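PDB 3QO6: protease Do-like 1, chloroplastic from Arabidopsis thaliana, which acts as a chloroplast serine protease that is required at high temperature and may help to degrade damaged proteins. Local coordinates for residues Q13-A18 with G128-A133; R21-N26 with H142-G147; N290-S295 with Y301-Q306. All coordinates share one frame; numbering follows the deposited sequence.

The same N-terminal helix, 14-26, serves interactions 1 and 2, which lie with their centres about 9 Å apart and show how chemistry changes along one element. Near the start of the helix, interaction 1 is a surface contact made by a single ion pair to strand 130-135. Farther along, interaction 2 is buried, and an aromatic ring lies against the adjoining strand 143-157 of the same sheet. Interaction 3 stands apart, its centre 38 to 39 Å from the other two. It joins a short, weakly bonded strand and a helix of the PDZ domain at the surface, through a mixture of methyl, hydroxyl and guanidinium contacts, with neither a salt bridge nor an aromatic ring between its segments.

Interaction 1 (Q13-A18 with G128-A133); sequences QTDELA and GQKVFA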
ATOM      1  N   GLN B  13      36.327  -8.403  32.341  1.00 78.69           N
ATOM      2  CA  GLN B  13      36.686  -9.798  32.232  1.00 76.94           C
ATOM      3  C   GLN B  13      37.532 -10.105  30.986  1.00 77.80           C
ATOM      4  O   GLN B  13      37.526  -9.353  30.005  1.00 77.86           O
ATOM      5  CB  GLN B  13      35.414 -10.646  32.293  1.00 73.78           C
ATOM      6  CG  GLN B  13      34.594 -10.418  33.573  1.00 80.10           C
ATOM      7  CD  GLN B  13      35.409 -10.588  34.889  1.00 82.34           C
ATOM      8  OE1 GLN B  13      35.973 -11.651  35.153  1.00 82.05           O
ATOM      9  NE2 GLN B  13      35.456  -9.532  35.708  1.00 76.10           N
ATOM     10  N   THR B  14      38.276 -11.207  31.053  1.00 76.61           N
ATOM     11  CA  THR B  14      39.158 -11.636  29.980  1.00 74.94           C
ATOM     12  C   THR B  14      38.590 -11.312  28.624  1.00 76.37           C
ATOM     13  O   THR B  14      39.063 -10.418  27.930  1.00 79.59           O
ATOM     14  CB  THR B  14      39.400 -13.176  30.025  1.00 77.38           C
ATOM     15  OG1 THR B  14      40.013 -13.536  31.272  1.00 75.57           O
ATOM     16  CG2 THR B  14      40.290 -13.626  28.872  1.00 67.40           C
ATOM     17  N   ASP B  15      37.563 -12.063  28.263  1.00 75.01           N
ATOM     18  CA  ASP B  15      36.911 -11.939  26.982  1.00 74.88           C
ATOM     19  C   ASP B  15      36.578 -10.537  26.504  1.00 71.86           C
ATOM     20  O   ASP B  15      37.022 -10.134  25.430  1.00 67.40           O
ATOM     21  CB  ASP B  15      35.645 -12.768  26.990  1.00 84.63           C
ATOM     22  CG  ASP B  15      35.518 -13.616  25.765  1.00 92.61           C
ATOM     23  OD1 ASP B  15      36.321 -14.572  25.631  1.00100.23           O
ATOM     24  OD2 ASP B  15      34.622 -13.318  24.939  1.00 96.71           O
ATOM     25  N   GLU B  16      35.794  -9.791  27.278  1.00 69.68           N
ATOM     26  CA  GLU B  16      35.429  -8.453  26.850  1.00 69.66           C
ATOM     27  C   GLU B  16      36.663  -7.587  26.674  1.00 69.51           C
ATOM     28  O   GLU B  16      36.733  -6.758  25.761  1.00 72.98           O
ATOM     29  CB  GLU B  16      34.436  -7.803  27.824  1.00 69.62           C
ATOM     30  CG  GLU B  16      34.907  -7.692  29.265  1.00 72.22           C
ATOM     31  CD  GLU B  16      33.861  -7.050  30.172  1.00 74.90           C
ATOM     32  OE1 GLU B  16      33.925  -7.255  31.418  1.00 77.46           O
ATOM     33  OE2 GLU B  16      32.976  -6.335  29.646  1.00 73.11           O
ATOM     34  N   LEU B  17      37.656  -7.796  27.528  1.00 70.44           N
ATOM     35  CA  LEU B  17      38.888  -7.032  27.431  1.00 68.09           C
ATOM     36  C   LEU B  17      39.518  -7.295  26.056  1.00 65.58           C
ATOM     37  O   LEU B  17      39.929  -6.367  25.359  1.00 63.56           O
ATOM     38  CB  LEU B  17      39.835  -7.428  28.555  1.00 70.75           C
ATOM     39  CG  LEU B  17      41.136  -6.605  28.668  1.00 79.85           C
ATOM     40  CD1 LEU B  17      40.910  -5.113  28.331  1.00 78.25           C
ATOM     41  CD2 LEU B  17      41.679  -6.766  30.082  1.00 76.79           C
ATOM     42  N   ALA B  18      39.567  -8.560  25.659  1.00 59.71           N
ATOM     43  CA  ALA B  18      40.103  -8.898  24.368  1.00 59.41           C
ATOM     44  C   ALA B  18      39.372  -8.139  23.260  1.00 64.14           C
ATOM     45  O   ALA B  18      40.018  -7.667  22.301  1.00 67.75           O
ATOM     46  CB  ALA B  18      40.006 -10.415  24.113  1.00 53.21           C
ATOM     47  N   GLY B 128      31.707 -21.053  14.093  1.00 55.62           N
ATOM     48  CA  GLY B 128      31.753 -20.975  15.541  1.00 49.70           C
ATOM     49  C   GLY B 128      32.813 -20.017  16.065  1.00 53.10           C
ATOM     50  O   GLY B 128      32.674 -19.520  17.188  1.00 51.87           O
ATOM     51  N   GLN B 129      33.876 -19.726  15.310  1.00 53.02           N
ATOM     52  CA  GLN B 129      34.871 -18.807  15.892  1.00 56.54           C
ATOM     53  C   GLN B 129      34.312 -17.394  15.905  1.00 52.52           C
ATOM     54  O   GLN B 129      33.451 -17.075  15.091  1.00 56.07           O
ATOM     55  CB  GLN B 129      36.217 -18.885  15.163  1.00 52.72           C
ATOM     56  CG  GLN B 129      36.209 -18.506  13.731  1.00 56.56           C
ATOM     57  CD  GLN B 129      37.584 -18.730  13.086  1.00 65.75           C
ATOM     58  OE1 GLN B 129      37.778 -19.707  12.342  1.00 67.25           O
ATOM     59  NE2 GLN B 129      38.545 -17.831  13.374  1.00 56.13           N
ATOM     60  N   LYS B 130      34.756 -16.560  16.839  1.00 54.71           N
ATOM     61  CA  LYS B 130      34.230 -15.185  16.924  1.00 61.12           C
ATOM     62  C   LYS B 130      34.652 -14.196  15.831  1.00 63.25           C
ATOM     63  O   LYS B 130      35.762 -14.289  15.287  1.00 66.38           O
ATOM     64  CB  LYS B 130      34.567 -14.565  18.285  1.00 58.51           C
ATOM     65  CG  LYS B 130      34.031 -15.403  19.394  1.00 65.62           C
ATOM     66  CD  LYS B 130      34.113 -14.739  20.749  1.00 71.29           C
ATOM     67  CE  LYS B 130      33.644 -15.712  21.861  1.00 72.24           C
ATOM     68  NZ  LYS B 130      33.943 -15.193  23.240  1.00 70.58           N
ATOM     69  N   VAL B 131      33.755 -13.265  15.494  1.00 62.47           N
ATOM     70  CA  VAL B 131      34.086 -12.234  14.523  1.00 58.60           C
ATOM     71  C   VAL B 131      33.689 -10.858  15.039  1.00 60.26           C
ATOM     72  O   VAL B 131      32.838 -10.708  15.940  1.00 58.25           O
ATOM     73  CB  VAL B 131      33.439 -12.464  13.175  1.00 59.14           C
ATOM     74  CG1 VAL B 131      34.043 -13.697  12.526  1.00 59.74           C
ATOM     75  CG2 VAL B 131      31.941 -12.577  13.322  1.00 56.84           C
ATOM     76  N   PHE B 132      34.334  -9.850  14.461  1.00 58.91           N
ATOM     77  CA  PHE B 132      34.117  -8.472  14.846  1.00 56.13           C
ATOM     78  C   PHE B 132      33.893  -7.640  13.592  1.00 59.47           C
ATOM     79  O   PHE B 132      34.736  -7.626  12.686  1.00 58.87           O
ATOM     80  CB  PHE B 132      35.346  -7.980  15.607  1.00 57.05           C
ATOM     81  CG  PHE B 132      35.718  -8.858  16.744  1.00 52.64           C
ATOM     82  CD1 PHE B 132      35.397  -8.494  18.039  1.00 51.30           C
ATOM     83  CD2 PHE B 132      36.261 -10.119  16.507  1.00 52.74           C
ATOM     84  CE1 PHE B 132      35.599  -9.377  19.096  1.00 55.15           C
ATOM     85  CE2 PHE B 132      36.467 -11.025  17.544  1.00 52.80           C
ATOM     86  CZ  PHE B 132      36.133 -10.654  18.849  1.00 56.65           C
ATOM     87  N   ALA B 133      32.749  -6.961  13.524  1.00 56.30           N
ATOM     88  CA  ALA B 133      32.466  -6.144  12.359  1.00 56.66           C
ATOM     89  C   ALA B 133      32.549  -4.685  12.743  1.00 58.76           C
ATOM     90  O   ALA B 133      32.004  -4.283  13.763  1.00 64.31           O
ATOM     91  CB  ALA B 133      31.099  -6.454  11.826  1.00 56.38           C
TER
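Lys-130 and Asp-15 meet through the ammonium of one and a carboxylate oxygen of the other, a lysine from the start of a strand and an aspartate from the first turn of the N-terminal helix, and their salt bridge spans backbones whose CA atoms are 10.9 Å apart. The lysine is the longer arm. From CB, which points toward the helix, CG stands anti to the carbonyl carbon and beside the backbone N (chi1 -57°), and from there the chain runs extended. CD continues this line, and CE comes within 4.0 Å of OD2 of Asp-15. NZ completes the approach: it lies 2.6 Å from Asp-15 OD2 but 3.4 Å from Asp-15 OD1, a lopsided pairing in which one carboxylate oxygen takes most of the interaction. The aspartate comes from the opposite direction; its CB leaves the helix at an angle to the strand, and the carboxylate at its end comes nearer.

The helix start has its own support. Gln-13 holds the N-cap position, and its backbone N donates to Glu-16 OE1 over 2.8 Å, at an N-H...O angle of 165°, using the anti lone pair of that oxygen. This is one of the two bonds that define a capping box. Acidic side chains in a first helical turn are probably favoured by the partial positive charge of that end.

Subunit contacts extend the pairing: Lys-130 NZ has a second, long and weak ion pair with Asp-15 of a neighbouring subunit, and Asp-15 has the reciprocal one with Lys-130 of another. Glu-16 OE2 accepts from Lys-130 N of that same other subunit. Within the chain, strand 130-135 lies between strands 143-157 and 183-186 of the protease sheet, and Phe-132, on the same strand, packs against Thr-19 and Leu-22 farther along helix 14-26.

Interaction 2 (R21-N26 with H142-G147); sequences RLFQEN and HTLTTG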
ATOM      1  N   ARG B  21      40.164  -4.287  23.371  1.00 65.77           N
ATOM      2  CA  ARG B  21      41.469  -4.088  22.784  1.00 69.69           C
ATOM      3  C   ARG B  21      41.433  -4.193  21.265  1.00 69.04           C
ATOM      4  O   ARG B  21      41.864  -3.267  20.551  1.00 67.17           O
ATOM      5  CB  ARG B  21      42.461  -5.108  23.358  1.00 79.51           C
ATOM      6  CG  ARG B  21      43.036  -4.704  24.730  1.00 91.53           C
ATOM      7  CD  ARG B  21      43.886  -5.800  25.397  1.00 98.64           C
ATOM      8  NE  ARG B  21      44.306  -5.367  26.730  1.00105.56           N
ATOM      9  CZ  ARG B  21      44.921  -6.132  27.631  1.00109.12           C
ATOM     10  NH1 ARG B  21      45.208  -7.405  27.364  1.00107.69           N
ATOM     11  NH2 ARG B  21      45.247  -5.610  28.810  1.00109.00           N
ATOM     12  N   LEU B  22      40.919  -5.317  20.774  1.00 64.41           N
ATOM     13  CA  LEU B  22      40.837  -5.535  19.346  1.00 61.26           C
ATOM     14  C   LEU B  22      40.228  -4.325  18.671  1.00 62.52           C
ATOM     15  O   LEU B  22      40.694  -3.885  17.627  1.00 60.07           O
ATOM     16  CB  LEU B  22      40.006  -6.766  19.073  1.00 60.54           C
ATOM     17  CG  LEU B  22      39.834  -7.168  17.621  1.00 58.23           C
ATOM     18  CD1 LEU B  22      39.483  -8.656  17.576  1.00 55.03           C
ATOM     19  CD2 LEU B  22      38.748  -6.295  16.955  1.00 59.78           C
ATOM     20  N   PHE B  23      39.196  -3.761  19.280  1.00 64.24           N
ATOM     21  CA  PHE B  23      38.564  -2.587  18.689  1.00 66.83           C
ATOM     22  C   PHE B  23      39.469  -1.367  18.670  1.00 68.87           C
ATOM     23  O   PHE B  23      39.578  -0.711  17.644  1.00 70.14           O
ATOM     24  CB  PHE B  23      37.265  -2.201  19.412  1.00 62.58           C
ATOM     25  CG  PHE B  23      36.578  -1.015  18.801  1.00 53.44           C
ATOM     26  CD1 PHE B  23      35.901  -1.136  17.592  1.00 51.26           C
ATOM     27  CD2 PHE B  23      36.657   0.236  19.405  1.00 49.57           C
ATOM     28  CE1 PHE B  23      35.312  -0.019  16.989  1.00 46.39           C
ATOM     29  CE2 PHE B  23      36.076   1.351  18.813  1.00 46.01           C
ATOM     30  CZ  PHE B  23      35.406   1.225  17.601  1.00 45.76           C
ATOM     31  N   GLN B  24      40.108  -1.040  19.793  1.00 72.65           N
ATOM     32  CA  GLN B  24      40.961   0.138  19.787  1.00 74.33           C
ATOM     33  C   GLN B  24      42.134  -0.033  18.837  1.00 73.89           C
ATOM     34  O   GLN B  24      42.497   0.914  18.140  1.00 74.63           O
ATOM     35  CB  GLN B  24      41.438   0.509  21.194  1.00 73.85           C
ATOM     36  CG  GLN B  24      42.012  -0.612  21.988  1.00 86.95           C
ATOM     37  CD  GLN B  24      42.396  -0.184  23.415  1.00 96.55           C
ATOM     38  OE1 GLN B  24      41.557   0.320  24.183  1.00 95.73           O
ATOM     39  NE2 GLN B  24      43.671  -0.394  23.775  1.00100.83           N
ATOM     40  N   GLU B  25      42.701  -1.230  18.766  1.00 71.69           N
ATOM     41  CA  GLU B  25      43.822  -1.450  17.856  1.00 72.45           C
ATOM     42  C   GLU B  25      43.467  -1.263  16.377  1.00 71.55           C
ATOM     43  O   GLU B  25      44.255  -0.680  15.606  1.00 73.45           O
ATOM     44  CB  GLU B  25      44.388  -2.858  17.999  1.00 76.04           C
ATOM     45  CG  GLU B  25      45.046  -3.196  19.299  1.00 87.95           C
ATOM     46  CD  GLU B  25      45.640  -4.600  19.250  1.00 99.79           C
ATOM     47  OE1 GLU B  25      45.380  -5.401  20.185  1.00102.68           O
ATOM     48  OE2 GLU B  25      46.365  -4.902  18.265  1.00103.56           O
ATOM     49  N   ASN B  26      42.288  -1.744  15.984  1.00 67.53           N
ATOM     50  CA  ASN B  26      41.878  -1.699  14.589  1.00 63.53           C
ATOM     51  C   ASN B  26      40.934  -0.632  14.108  1.00 62.91           C
ATOM     52  O   ASN B  26      40.862  -0.404  12.911  1.00 63.85           O
ATOM     53  CB  ASN B  26      41.311  -3.050  14.185  1.00 65.33           C
ATOM     54  CG  ASN B  26      42.287  -4.173  14.419  1.00 69.31           C
ATOM     55  OD1 ASN B  26      43.141  -4.462  13.584  1.00 69.51           O
ATOM     56  ND2 ASN B  26      42.178  -4.806  15.575  1.00 72.03           N
ATOM     57  N   HIS B 142      32.123   4.066  12.807  1.00 64.94           N
ATOM     58  CA  HIS B 142      32.956   3.023  13.425  1.00 63.36           C
ATOM     59  C   HIS B 142      32.240   2.168  14.467  1.00 62.39           C
ATOM     60  O   HIS B 142      32.748   1.928  15.567  1.00 59.98           O
ATOM     61  CB  HIS B 142      34.216   3.664  14.069  1.00 66.22           C
ATOM     62  CG  HIS B 142      35.235   4.160  13.077  1.00 70.69           C
ATOM     63  ND1 HIS B 142      36.576   3.845  13.170  1.00 68.91           N
ATOM     64  CD2 HIS B 142      35.105   4.919  11.961  1.00 66.92           C
ATOM     65  CE1 HIS B 142      37.226   4.384  12.154  1.00 65.39           C
ATOM     66  NE2 HIS B 142      36.357   5.040  11.406  1.00 72.40           N
ATOM     67  N   THR B 143      31.053   1.708  14.111  1.00 61.45           N
ATOM     68  CA  THR B 143      30.275   0.874  14.994  1.00 57.77           C
ATOM     69  C   THR B 143      30.857  -0.531  15.051  1.00 58.56           C
ATOM     70  O   THR B 143      31.225  -1.119  14.024  1.00 56.25           O
ATOM     71  CB  THR B 143      28.851   0.759  14.497  1.00 57.75           C
ATOM     72  OG1 THR B 143      28.187   2.002  14.720  1.00 63.44           O
ATOM     73  CG2 THR B 143      28.120  -0.379  15.206  1.00 57.01           C
ATOM     74  N   LEU B 144      30.933  -1.070  16.256  1.00 54.39           N
ATOM     75  CA  LEU B 144      31.417  -2.418  16.421  1.00 51.63           C
ATOM     76  C   LEU B 144      30.237  -3.360  16.715  1.00 52.85           C
ATOM     77  O   LEU B 144      29.365  -3.063  17.528  1.00 50.79           O
ATOM     78  CB  LEU B 144      32.404  -2.467  17.596  1.00 52.78           C
ATOM     79  CG  LEU B 144      32.772  -3.866  18.111  1.00 46.91           C
ATOM     80  CD1 LEU B 144      33.793  -4.481  17.202  1.00 47.18           C
ATOM     81  CD2 LEU B 144      33.307  -3.788  19.490  1.00 34.27           C
ATOM     82  N   THR B 145      30.190  -4.485  16.034  1.00 52.03           N
ATOM     83  CA  THR B 145      29.171  -5.478  16.344  1.00 51.88           C
ATOM     84  C   THR B 145      29.914  -6.795  16.312  1.00 53.42           C
ATOM     85  O   THR B 145      30.817  -7.003  15.497  1.00 52.13           O
ATOM     86  CB  THR B 145      28.003  -5.539  15.333  1.00 53.57           C
ATOM     87  OG1 THR B 145      28.535  -5.619  14.007  1.00 53.49           O
ATOM     88  CG2 THR B 145      27.034  -4.321  15.527  1.00 47.61           C
ATOM     89  N   THR B 146      29.557  -7.684  17.222  1.00 52.51           N
ATOM     90  CA  THR B 146      30.235  -8.964  17.259  1.00 52.93           C
ATOM     91  C   THR B 146      29.231 -10.081  17.070  1.00 52.19           C
ATOM     92  O   THR B 146      28.031  -9.907  17.281  1.00 46.25           O
ATOM     93  CB  THR B 146      30.943  -9.197  18.602  1.00 53.19           C
ATOM     94  OG1 THR B 146      29.944  -9.326  19.619  1.00 54.63           O
ATOM     95  CG2 THR B 146      31.880  -8.026  18.941  1.00 51.02           C
ATOM     96  N   GLY B 147      29.775 -11.233  16.690  1.00 49.69           N
ATOM     97  CA  GLY B 147      28.995 -12.411  16.431  1.00 45.44           C
ATOM     98  C   GLY B 147      29.915 -13.581  16.173  1.00 47.90           C
ATOM     99  O   GLY B 147      31.067 -13.615  16.597  1.00 45.46           O
TER
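Phe-23 and Leu-144 bring helix 14-26 to within 7.5 Å, CA to CA, of strand 143-157, whose entry is a G1 beta bulge in which His-142 and Thr-143 both face Gly-135. His-142 takes the left-handed helical conformation that suits the first position of such a bulge. The strand belongs to one of the two antiparallel beta-barrels of the chymotrypsin-like protease fold, and the helix lies across its outside as an N-terminal addition.

The phenylalanine does most of the touching. Its CG is anti to the backbone N (chi1 -179°), which sends the ring outward from the helix to the strand. There one side of the ring rests obliquely on Leu-144: Phe-23 CD1 is 3.7 Å from Leu-144 CB and 4.0 Å from Leu-144 CD1. The two side chains run antiparallel alongside each other, and CB, CG and both methyls of Leu-144 all come near Phe-23 CD1. The far end of the ring does something different. Phe-23 CZ meets His-142 O at 3.4 Å, with the oxygen at the ring edge and near its plane, where the slightly positive ring hydrogens would favour a carbonyl.

Neighbours complete the surroundings. Phe-23 also touches Ile-134 of strand 130-135 and Val-127 of a neighbouring subunit, while the imidazole of His-142 is hydrogen-bonded through ND1 to Thr-27 just beyond the helix.

The last turn of the helix is tied by its own side chain. Leu-22 O accepts twice from Asn-26, from the backbone N at 3.1 Å and from the amide ND2 at 2.7 Å, the ND2 bond having an N-H...O angle of 161°; Asn-26 OD1 accepts from Arg-115 NH1.

Interaction 3 (N290-S295 with Y301-Q306); sequences NGTKVS and YRILDQ
Thr-292 packs against Ile-303 and Arg-302 at the surface of the PDZ domain, where the short, weakly bonded strand 292-293 runs past helix 297-304. Three kinds of contact can be told apart.

The first is apolar. Thr-292 and Ile-303 meet by the ends of their side chains, and CD1 of Ile-303 lies 3.5 Å from Thr-292 CB. The isoleucine gets there with CG1 roughly anti to its backbone N (chi1 -153°), which leaves CG2 between N and the carbonyl carbon. Behind this meeting, Ile-303 also packs on Val-289 of strand 285-289.

The second is mixed. Thr-292 OG1 sits only 3.2 Å from Ile-303 CD1, a close approach of a hydroxyl to a methyl that can neither donate to it nor accept from it in a conventional hydrogen bond.

The third involves a charge without an ionic partner on the threonine's segment. Arg-302 bends at its third torsion (chi3 45°), bringing NH2 to 3.7 Å from Thr-292 CG2. This methyl lies at the edge of the guanidinium, near its plane, as does the more distant Lys-293 O. Arg-302 NH2 has a long, weak ion pair with Asp-299, one turn earlier in the helix. Close by, Tyr-301 OH is hydrogen-bonded to the backbone of a bound peptide, and Asp-305 makes a salt bridge to Lys-100 of the protease domain.

Between these two segments, then, the join rests on van der Waals contact of a few side chains, and the strand segment supplies no counter-charge to the arginine, whose ion pair with Asp-299 is itself distant and weak.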
ATOM      1  N   ASN B 290      34.342 -29.521 -19.140  1.00109.01           N
ATOM      2  CA  ASN B 290      35.527 -30.299 -18.788  1.00111.21           C
ATOM      3  C   ASN B 290      35.541 -30.931 -17.391  1.00110.39           C
ATOM      4  O   ASN B 290      36.086 -30.378 -16.440  1.00109.78           O
ATOM      5  CB  ASN B 290      36.824 -29.502 -19.029  1.00112.57           C
ATOM      6  CG  ASN B 290      36.869 -28.195 -18.290  1.00113.58           C
ATOM      7  OD1 ASN B 290      36.412 -28.089 -17.155  1.00112.01           O
ATOM      8  ND2 ASN B 290      37.454 -27.185 -18.924  1.00114.69           N
ATOM      9  N   GLY B 291      34.925 -32.106 -17.287  1.00110.07           N
ATOM     10  CA  GLY B 291      34.889 -32.818 -16.025  1.00110.62           C
ATOM     11  C   GLY B 291      33.631 -32.577 -15.227  1.00112.19           C
ATOM     12  O   GLY B 291      32.742 -33.426 -15.170  1.00112.78           O
ATOM     13  N   THR B 292      33.553 -31.407 -14.609  1.00112.63           N
ATOM     14  CA  THR B 292      32.407 -31.057 -13.794  1.00112.17           C
ATOM     15  C   THR B 292      31.112 -30.935 -14.590  1.00111.91           C
ATOM     16  O   THR B 292      31.085 -30.374 -15.691  1.00110.01           O
ATOM     17  CB  THR B 292      32.656 -29.750 -13.061  1.00113.41           C
ATOM     18  OG1 THR B 292      33.892 -29.844 -12.339  1.00112.84           O
ATOM     19  CG2 THR B 292      31.516 -29.465 -12.093  1.00115.04           C
ATOM     20  N   LYS B 293      30.042 -31.472 -14.011  1.00110.72           N
ATOM     21  CA  LYS B 293      28.729 -31.445 -14.631  1.00109.17           C
ATOM     22  C   LYS B 293      28.051 -30.115 -14.377  1.00106.92           C
ATOM     23  O   LYS B 293      28.274 -29.472 -13.352  1.00106.91           O
ATOM     24  CB  LYS B 293      27.843 -32.556 -14.073  1.00111.56           C
ATOM     25  CG  LYS B 293      26.439 -32.523 -14.645  1.00116.11           C
ATOM     26  CD  LYS B 293      25.535 -33.580 -14.034  1.00120.91           C
ATOM     27  CE  LYS B 293      24.182 -33.611 -14.749  1.00122.94           C
ATOM     28  NZ  LYS B 293      23.245 -34.618 -14.161  1.00125.81           N
ATOM     29  N   VAL B 294      27.202 -29.721 -15.312  1.00101.53           N
ATOM     30  CA  VAL B 294      26.487 -28.467 -15.206  1.00 99.25           C
ATOM     31  C   VAL B 294      24.998 -28.771 -15.274  1.00 99.98           C
ATOM     32  O   VAL B 294      24.530 -29.339 -16.261  1.00102.71           O
ATOM     33  CB  VAL B 294      26.876 -27.535 -16.377  1.00 98.26           C
ATOM     34  CG1 VAL B 294      25.939 -26.370 -16.443  1.00 97.57           C
ATOM     35  CG2 VAL B 294      28.311 -27.059 -16.220  1.00 95.02           C
ATOM     36  N   SER B 295      24.251 -28.412 -14.234  1.00 99.45           N
ATOM     37  CA  SER B 295      22.806 -28.656 -14.217  1.00 96.27           C
ATOM     38  C   SER B 295      22.002 -27.365 -14.273  1.00 96.27           C
ATOM     39  O   SER B 295      20.809 -27.392 -14.540  1.00 97.28           O
ATOM     40  CB  SER B 295      22.399 -29.429 -12.963  1.00 95.35           C
ATOM     41  OG  SER B 295      22.741 -30.798 -13.051  1.00 94.10           O
ATOM     42  N   TYR B 301      28.625 -21.028 -13.784  1.00 83.04           N
ATOM     43  CA  TYR B 301      29.346 -19.920 -13.190  1.00 83.11           C
ATOM     44  C   TYR B 301      30.458 -20.395 -12.313  1.00 85.37           C
ATOM     45  O   TYR B 301      31.610 -20.028 -12.500  1.00 86.71           O
ATOM     46  CB  TYR B 301      28.416 -19.076 -12.340  1.00 79.11           C
ATOM     47  CG  TYR B 301      27.714 -18.014 -13.120  1.00 80.53           C
ATOM     48  CD1 TYR B 301      26.321 -17.891 -13.063  1.00 77.13           C
ATOM     49  CD2 TYR B 301      28.433 -17.136 -13.930  1.00 75.19           C
ATOM     50  CE1 TYR B 301      25.661 -16.923 -13.792  1.00 76.92           C
ATOM     51  CE2 TYR B 301      27.783 -16.168 -14.667  1.00 78.90           C
ATOM     52  CZ  TYR B 301      26.393 -16.063 -14.592  1.00 79.76           C
ATOM     53  OH  TYR B 301      25.731 -15.094 -15.311  1.00 81.96           O
ATOM     54  N   ARG B 302      30.081 -21.209 -11.341  1.00 87.60           N
ATOM     55  CA  ARG B 302      31.002 -21.746 -10.366  1.00 92.96           C
ATOM     56  C   ARG B 302      32.194 -22.397 -11.044  1.00 93.69           C
ATOM     57  O   ARG B 302      33.342 -22.131 -10.685  1.00 94.94           O
ATOM     58  CB  ARG B 302      30.264 -22.757  -9.483  1.00 96.55           C
ATOM     59  CG  ARG B 302      31.041 -23.265  -8.282  1.00102.08           C
ATOM     60  CD  ARG B 302      30.249 -24.358  -7.559  1.00106.38           C
ATOM     61  NE  ARG B 302      29.666 -25.326  -8.494  1.00114.10           N
ATOM     62  CZ  ARG B 302      30.348 -26.044  -9.394  1.00118.08           C
ATOM     63  NH1 ARG B 302      31.672 -25.932  -9.508  1.00117.99           N
ATOM     64  NH2 ARG B 302      29.701 -26.876 -10.207  1.00117.73           N
ATOM     65  N   ILE B 303      31.924 -23.227 -12.043  1.00 92.95           N
ATOM     66  CA  ILE B 303      32.992 -23.923 -12.728  1.00 92.43           C
ATOM     67  C   ILE B 303      33.929 -22.996 -13.508  1.00 93.27           C
ATOM     68  O   ILE B 303      35.139 -23.162 -13.439  1.00 95.68           O
ATOM     69  CB  ILE B 303      32.415 -25.010 -13.637  1.00 94.22           C
ATOM     70  CG1 ILE B 303      33.438 -26.115 -13.823  1.00 98.41           C
ATOM     71  CG2 ILE B 303      32.060 -24.432 -14.969  1.00 98.08           C
ATOM     72  CD1 ILE B 303      34.020 -26.626 -12.517  1.00102.82           C
ATOM     73  N   LEU B 304      33.398 -22.020 -14.242  1.00 92.12           N
ATOM     74  CA  LEU B 304      34.267 -21.098 -14.975  1.00 91.72           C
ATOM     75  C   LEU B 304      35.028 -20.203 -14.019  1.00 92.31           C
ATOM     76  O   LEU B 304      36.070 -19.662 -14.361  1.00 93.30           O
ATOM     77  CB  LEU B 304      33.476 -20.199 -15.912  1.00 92.13           C
ATOM     78  CG  LEU B 304      33.378 -20.588 -17.383  1.00 91.31           C
ATOM     79  CD1 LEU B 304      32.518 -21.828 -17.552  1.00 88.16           C
ATOM     80  CD2 LEU B 304      32.776 -19.419 -18.137  1.00 93.75           C
ATOM     81  N   ASP B 305      34.493 -20.037 -12.821  1.00 93.50           N
ATOM     82  CA  ASP B 305      35.130 -19.205 -11.817  1.00 95.08           C
ATOM     83  C   ASP B 305      36.527 -19.733 -11.531  1.00 96.72           C
ATOM     84  O   ASP B 305      37.360 -19.042 -10.951  1.00 96.38           O
ATOM     85  CB  ASP B 305      34.324 -19.247 -10.528  1.00 97.28           C
ATOM     86  CG  ASP B 305      34.450 -17.972  -9.725  1.00103.44           C
ATOM     87  OD1 ASP B 305      34.408 -18.070  -8.477  1.00103.63           O
ATOM     88  OD2 ASP B 305      34.576 -16.880 -10.344  1.00103.90           O
ATOM     89  N   GLN B 306      36.775 -20.971 -11.939  1.00 97.34           N
ATOM     90  CA  GLN B 306      38.051 -21.615 -11.698  1.00 98.16           C
ATOM     91  C   GLN B 306      38.992 -21.517 -12.876  1.00 98.59           C
ATOM     92  O   GLN B 306      40.155 -21.901 -12.780  1.00101.03           O
ATOM     93  CB  GLN B 306      37.818 -23.087 -11.366  1.00103.26           C
ATOM     94  CG  GLN B 306      37.069 -23.313 -10.058  1.00110.35           C
ATOM     95  CD  GLN B 306      37.941 -23.036  -8.843  1.00114.41           C
ATOM     96  OE1 GLN B 306      38.702 -23.907  -8.404  1.00115.78           O
ATOM     97  NE2 GLN B 306      37.850 -21.812  -8.304  1.00113.93           N
TER